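PDB 3K50: putative S41 protease, which is of unknown function but, as a putative S41-family serine peptidase carrying a PDZ-like domain, probably hydrolyses peptide bonds. Local coordinates for residues Asp64-Glu69 with Arg341-Leu346; Glu226-Leu231 with Tyr294-Asn299. All blocks are in the same frame, centred on the assembly; numbering follows the deposited sequence.

Contact 1 (Asp64-Glu69 with Arg341-Leu346); sequences DSLLDE and RFILNL
D64 and I343 face each other as a hydrogen-bonded antiparallel pair, each using both its backbone N and its backbone O. D64 N donates to I343 O at 2.8 Å, an almost straight bond (174°) lying in the carbonyl plane, and I343 N returns one to D64 O at 2.7 Å. One residue on, S65 and F342 form a non-hydrogen-bonded pair whose side chains diverge. The last backbone link is longer: L66 N reaches R341 O at 3.3 Å and approaches from above the carbonyl plane, as the chain is already leaving the sheet.

This short pairing adds strand 62-65 to strand 342-352, a long strand in an antiparallel sheet that also contains strand 330-336. The N-terminal region is thereby sewn onto the peptidase region, at the protein surface.

Apolar contact is confined mostly to L66. The L66 side chain sets out toward 341-346; chi1 (-171°) puts its CG anti to the backbone N, and it crosses that of I343 at about a right angle, CD1 meeting I343 CD1 at 3.8 Å. The other methyl, CD2, sits over one face of the R341 guanidinium, 3.9 Å from R341 NH1.

Charged groups act at both ends. R341 bends at chi3 (50°), and its NH2 makes a salt bridge of 3.1 Å with D68 OD1; as a hydrogen bond this is weak, and the carboxylate and guanidinium planes are well out of line. At the other end the D64 carboxylate forms a salt bridge through OD2 with K62.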
ATOM      1  N   ASP A  64     -16.356   2.364   2.515  1.00 41.91           N
ATOM      2  CA  ASP A  64     -15.829   1.188   3.201  1.00 42.27           C
ATOM      3  C   ASP A  64     -16.758   0.817   4.362  1.00 46.03           C
ATOM      4  O   ASP A  64     -17.308   1.684   5.065  1.00 42.41           O
ATOM      5  CB  ASP A  64     -14.434   1.461   3.731  1.00 44.69           C
ATOM      6  CG  ASP A  64     -13.380   1.407   2.637  1.00 52.79           C
ATOM      7  OD1 ASP A  64     -13.386   0.451   1.832  1.00 55.84           O
ATOM      8  OD2 ASP A  64     -12.536   2.311   2.579  1.00 66.54           O
ATOM      9  N   SER A  65     -16.928  -0.479   4.567  1.00 45.73           N
ATOM     10  CA  SER A  65     -17.785  -0.965   5.639  1.00 49.43           C
ATOM     11  C   SER A  65     -17.140  -0.723   6.986  1.00 45.76           C
ATOM     12  O   SER A  65     -15.923  -0.644   7.087  1.00 46.40           O
ATOM     13  CB  SER A  65     -18.103  -2.458   5.461  1.00 51.18           C
ATOM     14  OG  SER A  65     -19.007  -2.637   4.375  1.00 61.79           O
ATOM     15  N   LEU A  66     -17.979  -0.536   7.999  1.00 42.82           N
ATOM     16  CA  LEU A  66     -17.511  -0.383   9.348  1.00 41.97           C
ATOM     17  C   LEU A  66     -17.655  -1.768   9.951  1.00 43.70           C
ATOM     18  O   LEU A  66     -18.766  -2.203  10.179  1.00 43.67           O
ATOM     19  CB  LEU A  66     -18.376   0.609  10.098  1.00 39.51           C
ATOM     20  CG  LEU A  66     -17.857   1.018  11.474  1.00 42.42           C
ATOM     21  CD1 LEU A  66     -16.554   1.819  11.372  1.00 39.49           C
ATOM     22  CD2 LEU A  66     -18.928   1.823  12.152  1.00 37.56           C
ATOM     23  N   LEU A  67     -16.548  -2.456  10.192  1.00 44.43           N
ATOM     24  CA  LEU A  67     -16.567  -3.816  10.736  1.00 45.78           C
ATOM     25  C   LEU A  67     -16.166  -3.852  12.217  1.00 45.84           C
ATOM     26  O   LEU A  67     -15.362  -3.039  12.657  1.00 45.63           O
ATOM     27  CB  LEU A  67     -15.589  -4.668   9.915  1.00 47.89           C
ATOM     28  CG  LEU A  67     -15.951  -4.940   8.435  1.00 48.54           C
ATOM     29  CD1 LEU A  67     -14.721  -5.144   7.535  1.00 61.62           C
ATOM     30  CD2 LEU A  67     -16.914  -6.117   8.296  1.00 50.07           C
ATOM     31  N   ASP A  68     -16.731  -4.780  12.976  1.00 48.67           N
ATOM     32  CA  ASP A  68     -16.339  -4.974  14.378  1.00 50.81           C
ATOM     33  C   ASP A  68     -14.904  -5.487  14.458  1.00 52.75           C
ATOM     34  O   ASP A  68     -14.148  -5.069  15.339  1.00 55.76           O
ATOM     35  CB  ASP A  68     -17.312  -5.908  15.103  1.00 53.28           C
ATOM     36  CG  ASP A  68     -18.644  -5.226  15.426  1.00 56.92           C
ATOM     37  OD1 ASP A  68     -18.652  -3.984  15.521  1.00 63.99           O
ATOM     38  OD2 ASP A  68     -19.677  -5.913  15.606  1.00 67.21           O
ATOM     39  N   GLU A  69     -14.525  -6.370  13.530  1.00 50.58           N
ATOM     40  CA  GLU A  69     -13.162  -6.872  13.437  1.00 48.90           C
ATOM     41  C   GLU A  69     -12.870  -7.105  11.972  1.00 44.98           C
ATOM     42  O   GLU A  69     -13.806  -7.125  11.174  1.00 42.66           O
ATOM     43  CB  GLU A  69     -13.007  -8.174  14.223  1.00 48.16           C
ATOM     44  CG  GLU A  69     -13.840  -9.332  13.724  1.00 54.09           C
ATOM     45  CD  GLU A  69     -13.620 -10.632  14.517  1.00 54.95           C
ATOM     46  OE1 GLU A  69     -12.842 -10.648  15.507  1.00 62.61           O
ATOM     47  OE2 GLU A  69     -14.230 -11.654  14.132  1.00 60.51           O
ATOM     48  N   ARG A 341     -23.421   2.400   9.845  1.00 43.57           N
ATOM     49  CA  ARG A 341     -22.214   1.603   9.834  1.00 44.06           C
ATOM     50  C   ARG A 341     -21.431   1.539   8.494  1.00 41.32           C
ATOM     51  O   ARG A 341     -21.088   0.478   8.020  1.00 39.37           O
ATOM     52  CB  ARG A 341     -22.525   0.181  10.333  1.00 43.40           C
ATOM     53  CG  ARG A 341     -23.151   0.171  11.751  1.00 53.36           C
ATOM     54  CD  ARG A 341     -23.225  -1.233  12.409  1.00 55.85           C
ATOM     55  NE  ARG A 341     -21.958  -1.994  12.370  1.00 74.41           N
ATOM     56  CZ  ARG A 341     -20.899  -1.824  13.177  1.00 77.63           C
ATOM     57  NH1 ARG A 341     -20.887  -0.884  14.124  1.00 83.75           N
ATOM     58  NH2 ARG A 341     -19.818  -2.595  13.021  1.00 72.19           N
ATOM     59  N   PHE A 342     -21.167   2.675   7.872  1.00 36.74           N
ATOM     60  CA  PHE A 342     -20.201   2.673   6.792  1.00 35.32           C
ATOM     61  C   PHE A 342     -19.323   3.893   6.995  1.00 33.94           C
ATOM     62  O   PHE A 342     -19.639   4.786   7.779  1.00 33.60           O
ATOM     63  CB  PHE A 342     -20.842   2.673   5.406  1.00 34.80           C
ATOM     64  CG  PHE A 342     -21.593   3.937   5.050  1.00 30.04           C
ATOM     65  CD1 PHE A 342     -20.955   4.995   4.424  1.00 35.80           C
ATOM     66  CD2 PHE A 342     -22.955   4.013   5.257  1.00 31.04           C
ATOM     67  CE1 PHE A 342     -21.670   6.123   4.025  1.00 24.14           C
ATOM     68  CE2 PHE A 342     -23.683   5.127   4.884  1.00 37.14           C
ATOM     69  CZ  PHE A 342     -23.047   6.190   4.265  1.00 30.67           C
ATOM     70  N   ILE A 343     -18.207   3.882   6.303  1.00 34.73           N
ATOM     71  CA  ILE A 343     -17.223   4.958   6.334  1.00 34.98           C
ATOM     72  C   ILE A 343     -17.120   5.520   4.923  1.00 33.13           C
ATOM     73  O   ILE A 343     -16.968   4.738   3.957  1.00 30.80           O
ATOM     74  CB  ILE A 343     -15.824   4.459   6.700  1.00 34.69           C
ATOM     75  CG1 ILE A 343     -15.798   3.766   8.075  1.00 34.59           C
ATOM     76  CG2 ILE A 343     -14.802   5.641   6.649  1.00 37.84           C
ATOM     77  CD1 ILE A 343     -14.548   2.959   8.302  1.00 36.14           C
ATOM     78  N   LEU A 344     -17.236   6.850   4.841  1.00 35.51           N
ATOM     79  CA  LEU A 344     -17.033   7.647   3.619  1.00 32.94           C
ATOM     80  C   LEU A 344     -15.616   8.184   3.678  1.00 33.01           C
ATOM     81  O   LEU A 344     -15.318   9.006   4.544  1.00 32.48           O
ATOM     82  CB  LEU A 344     -17.981   8.828   3.554  1.00 33.71           C
ATOM     83  CG  LEU A 344     -17.758   9.891   2.444  1.00 30.54           C
ATOM     84  CD1 LEU A 344     -17.706   9.190   1.068  1.00 32.58           C
ATOM     85  CD2 LEU A 344     -18.851  10.965   2.446  1.00 31.35           C
ATOM     86  N   ASN A 345     -14.730   7.630   2.842  1.00 31.45           N
ATOM     87  CA  ASN A 345     -13.360   8.097   2.699  1.00 34.30           C
ATOM     88  C   ASN A 345     -13.441   9.148   1.595  1.00 30.11           C
ATOM     89  O   ASN A 345     -13.557   8.811   0.418  1.00 35.30           O
ATOM     90  CB  ASN A 345     -12.419   6.962   2.361  1.00 33.41           C
ATOM     91  CG  ASN A 345     -12.150   6.050   3.571  1.00 43.78           C
ATOM     92  OD1 ASN A 345     -12.578   4.888   3.618  1.00 49.79           O
ATOM     93  ND2 ASN A 345     -11.503   6.603   4.568  1.00 39.16           N
ATOM     94  N   LEU A 346     -13.507  10.414   2.011  1.00 32.01           N
ATOM     95  CA  LEU A 346     -13.744  11.537   1.097  1.00 28.32           C
ATOM     96  C   LEU A 346     -12.531  12.409   0.777  1.00 29.98           C
ATOM     97  O   LEU A 346     -11.766  12.726   1.674  1.00 29.44           O
ATOM     98  CB  LEU A 346     -14.816  12.397   1.726  1.00 26.39           C
ATOM     99  CG  LEU A 346     -15.356  13.617   0.958  1.00 28.16           C
ATOM    100  CD1 LEU A 346     -16.184  13.154  -0.209  1.00 31.35           C
ATOM    101  CD2 LEU A 346     -16.224  14.466   1.965  1.00 31.29           C
TER

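Contact 2 (Glu226-Leu231 with Tyr294-Asn299); sequences EFVLDL and YVLTTN
Two neighbouring parallel strands of the mixed sheet in the S41 peptidase region meet here, with V228 beside Y294, L229 beside V295 and D230 beside L296. Three backbone bonds join them: Y294 N to F227 O (2.9 Å), L229 N to Y294 O (2.7 Å) and L296 N to L229 O (3.0 Å). A fourth, from L231 N to L296 O, is weak. Y294 O also receives a CA-H...O contact from V228.

Strands 187-194 and 317-322 flank the pair, which therefore lies in the sheet interior, as expected of a ClpP/crotonase-like core. On the face bearing V228, Y294, D230 and L296, helix 388-398 packs against the sheet. There L296 CD1 lies between two neighbours, touching V228 CG1 at 3.7 Å and the carboxylate carbon D230 CG at the same distance. The D230 carboxylate is buried, and its OD2 is held by Y191 and R232. On the other face L231 CD1 meets V295 CG1 at 3.7 Å.

At the E226 end of the pairing, the glutamate chain bends at chi2 (-73°), and its OE1 lies in the plane of the Y294 ring, at the edge. One water bridges them, 2.7 Å from E226 OE1 and 2.6 Å from Y294 OH, while E226 OE2 pairs with K187.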
ATOM      1  N   GLU A 226      22.657   3.974   2.110  1.00 32.94           N
ATOM      2  CA  GLU A 226      21.778   3.875   0.933  1.00 34.24           C
ATOM      3  C   GLU A 226      20.465   3.286   1.460  1.00 30.10           C
ATOM      4  O   GLU A 226      20.449   2.673   2.520  1.00 30.18           O
ATOM      5  CB  GLU A 226      22.330   2.998  -0.209  1.00 34.19           C
ATOM      6  CG  GLU A 226      23.611   3.477  -0.865  1.00 32.54           C
ATOM      7  CD  GLU A 226      23.527   4.693  -1.780  1.00 42.01           C
ATOM      8  OE1 GLU A 226      22.459   5.088  -2.309  1.00 38.16           O
ATOM      9  OE2 GLU A 226      24.612   5.218  -2.061  1.00 39.49           O
ATOM     10  N   PHE A 227      19.376   3.445   0.712  1.00 30.24           N
ATOM     11  CA  PHE A 227      18.062   2.994   1.210  1.00 30.04           C
ATOM     12  C   PHE A 227      17.070   2.571   0.091  1.00 30.05           C
ATOM     13  O   PHE A 227      16.877   3.242  -0.930  1.00 29.69           O
ATOM     14  CB  PHE A 227      17.463   4.089   2.104  1.00 30.13           C
ATOM     15  CG  PHE A 227      16.420   3.609   3.081  1.00 31.27           C
ATOM     16  CD1 PHE A 227      15.113   3.353   2.678  1.00 33.68           C
ATOM     17  CD2 PHE A 227      16.724   3.476   4.419  1.00 37.85           C
ATOM     18  CE1 PHE A 227      14.159   2.916   3.577  1.00 33.62           C
ATOM     19  CE2 PHE A 227      15.777   3.063   5.323  1.00 32.50           C
ATOM     20  CZ  PHE A 227      14.502   2.765   4.921  1.00 34.23           C
ATOM     21  N   VAL A 228      16.456   1.413   0.310  1.00 30.59           N
ATOM     22  CA  VAL A 228      15.423   0.888  -0.563  1.00 30.32           C
ATOM     23  C   VAL A 228      14.122   0.816   0.265  1.00 30.12           C
ATOM     24  O   VAL A 228      14.020   0.021   1.208  1.00 27.50           O
ATOM     25  CB  VAL A 228      15.776  -0.485  -1.088  1.00 31.31           C
ATOM     26  CG1 VAL A 228      14.652  -1.019  -1.964  1.00 24.09           C
ATOM     27  CG2 VAL A 228      17.103  -0.435  -1.846  1.00 24.23           C
ATOM     28  N   LEU A 229      13.182   1.704  -0.039  1.00 32.57           N
ATOM     29  CA  LEU A 229      11.865   1.744   0.605  1.00 28.98           C
ATOM     30  C   LEU A 229      10.847   1.009  -0.316  1.00 28.50           C
ATOM     31  O   LEU A 229      10.503   1.500  -1.391  1.00 29.27           O
ATOM     32  CB  LEU A 229      11.460   3.194   0.831  1.00 30.28           C
ATOM     33  CG  LEU A 229      10.081   3.521   1.412  1.00 23.76           C
ATOM     34  CD1 LEU A 229       9.961   3.125   2.838  1.00 24.72           C
ATOM     35  CD2 LEU A 229       9.798   5.077   1.239  1.00 23.91           C
ATOM     36  N   ASP A 230      10.376  -0.160   0.132  1.00 29.37           N
ATOM     37  CA  ASP A 230       9.498  -1.014  -0.648  1.00 31.21           C
ATOM     38  C   ASP A 230       8.029  -0.679  -0.318  1.00 29.56           C
ATOM     39  O   ASP A 230       7.503  -1.056   0.721  1.00 28.82           O
ATOM     40  CB  ASP A 230       9.898  -2.488  -0.356  1.00 31.87           C
ATOM     41  CG  ASP A 230       9.242  -3.482  -1.266  1.00 31.59           C
ATOM     42  OD1 ASP A 230       8.267  -3.131  -1.957  1.00 26.12           O
ATOM     43  OD2 ASP A 230       9.725  -4.642  -1.321  1.00 28.63           O
ATOM     44  N   LEU A 231       7.392   0.107  -1.199  1.00 29.42           N
ATOM     45  CA  LEU A 231       5.999   0.512  -1.073  1.00 27.60           C
ATOM     46  C   LEU A 231       5.128  -0.197  -2.124  1.00 30.84           C
ATOM     47  O   LEU A 231       4.029   0.222  -2.474  1.00 32.64           O
ATOM     48  CB  LEU A 231       5.926   2.012  -1.302  1.00 30.26           C
ATOM     49  CG  LEU A 231       6.710   2.918  -0.372  1.00 29.04           C
ATOM     50  CD1 LEU A 231       6.502   4.454  -0.721  1.00 22.71           C
ATOM     51  CD2 LEU A 231       6.368   2.615   1.102  1.00 24.62           C
ATOM     52  N   TYR A 294      15.740   4.761  -3.088  1.00 29.27           N
ATOM     53  CA  TYR A 294      15.135   3.904  -4.139  1.00 25.91           C
ATOM     54  C   TYR A 294      13.792   3.461  -3.539  1.00 27.61           C
ATOM     55  O   TYR A 294      13.727   2.945  -2.390  1.00 30.77           O
ATOM     56  CB  TYR A 294      16.022   2.716  -4.519  1.00 23.36           C
ATOM     57  CG  TYR A 294      17.363   3.160  -5.066  1.00 29.80           C
ATOM     58  CD1 TYR A 294      18.373   3.581  -4.218  1.00 26.62           C
ATOM     59  CD2 TYR A 294      17.595   3.236  -6.443  1.00 31.99           C
ATOM     60  CE1 TYR A 294      19.603   4.022  -4.720  1.00 26.64           C
ATOM     61  CE2 TYR A 294      18.816   3.706  -6.945  1.00 31.07           C
ATOM     62  CZ  TYR A 294      19.796   4.116  -6.077  1.00 27.86           C
ATOM     63  OH  TYR A 294      21.006   4.587  -6.535  1.00 29.22           O
ATOM     64  N   VAL A 295      12.727   3.715  -4.295  1.00 29.61           N
ATOM     65  CA  VAL A 295      11.357   3.420  -3.899  1.00 27.36           C
ATOM     66  C   VAL A 295      10.785   2.403  -4.891  1.00 25.25           C
ATOM     67  O   VAL A 295      10.830   2.611  -6.113  1.00 27.96           O
ATOM     68  CB  VAL A 295      10.499   4.710  -3.810  1.00 30.75           C
ATOM     69  CG1 VAL A 295       9.024   4.363  -3.379  1.00 27.21           C
ATOM     70  CG2 VAL A 295      11.119   5.699  -2.811  1.00 26.85           C
ATOM     71  N   LEU A 296      10.395   1.246  -4.359  1.00 28.53           N
ATOM     72  CA  LEU A 296       9.789   0.166  -5.157  1.00 28.36           C
ATOM     73  C   LEU A 296       8.268   0.328  -5.228  1.00 26.94           C
ATOM     74  O   LEU A 296       7.592   0.415  -4.187  1.00 29.45           O
ATOM     75  CB  LEU A 296      10.182  -1.183  -4.562  1.00 26.86           C
ATOM     76  CG  LEU A 296      11.654  -1.406  -4.219  1.00 31.48           C
ATOM     77  CD1 LEU A 296      11.939  -2.842  -3.753  1.00 28.74           C
ATOM     78  CD2 LEU A 296      12.542  -1.058  -5.418  1.00 24.78           C
ATOM     79  N   THR A 297       7.745   0.364  -6.449  1.00 31.12           N
ATOM     80  CA  THR A 297       6.330   0.723  -6.720  1.00 31.11           C
ATOM     81  C   THR A 297       5.582  -0.214  -7.646  1.00 28.24           C
ATOM     82  O   THR A 297       6.202  -0.943  -8.387  1.00 28.51           O
ATOM     83  CB  THR A 297       6.263   2.174  -7.376  1.00 35.05           C
ATOM     84  OG1 THR A 297       6.912   2.194  -8.661  1.00 29.77           O
ATOM     85  CG2 THR A 297       6.943   3.199  -6.500  1.00 28.55           C
ATOM     86  N   THR A 298       4.248  -0.251  -7.515  1.00 26.57           N
ATOM     87  CA  THR A 298       3.386  -0.906  -8.483  1.00 26.76           C
ATOM     88  C   THR A 298       2.156  -0.028  -8.604  1.00 31.85           C
ATOM     89  O   THR A 298       2.062   1.040  -7.958  1.00 27.66           O
ATOM     90  CB  THR A 298       2.956  -2.350  -8.123  1.00 34.22           C
ATOM     91  OG1 THR A 298       2.090  -2.343  -6.977  1.00 30.09           O
ATOM     92  CG2 THR A 298       4.188  -3.284  -7.916  1.00 26.24           C
ATOM     93  N   ASN A 299       1.227  -0.453  -9.451  1.00 30.08           N
ATOM     94  CA  ASN A 299      -0.053   0.212  -9.580  1.00 32.78           C
ATOM     95  C   ASN A 299      -0.782   0.269  -8.234  1.00 29.58           C
ATOM     96  O   ASN A 299      -1.647   1.087  -8.066  1.00 32.03           O
ATOM     97  CB  ASN A 299      -0.976  -0.486 -10.588  1.00 35.96           C
ATOM     98  CG  ASN A 299      -0.476  -0.484 -12.053  1.00 38.62           C
ATOM     99  OD1 ASN A 299      -1.136  -1.138 -12.861  1.00 37.73           O
ATOM    100  ND2 ASN A 299       0.653   0.210 -12.412  1.00 30.16           N
TER
HETATM  101  O   HOH W   1      22.853   5.471  -4.929  1.00 28.10           O

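From the N terminus, the chain passes through helices 18-26 and 45-52 before laying down 64-69, the first half of contact 1. It then builds the five-stranded antiparallel sheet 76-165, which contains the PDZ-like region, and enters the mixed sheet, where 226-231 is followed 63 residues later by its partner 294-299, closing contact 2. Only after strands 317-322 and 330-336 does 341-346 close contact 1, so the smaller loop lies wholly within the larger one. Contact 1 brings strand 62-65 of the N-terminal portion into the antiparallel sheet built on strands 330-336 and 342-352, whereas contact 2 joins central strands of the mixed sheet. Their centres are 29 Å apart and they do not touch.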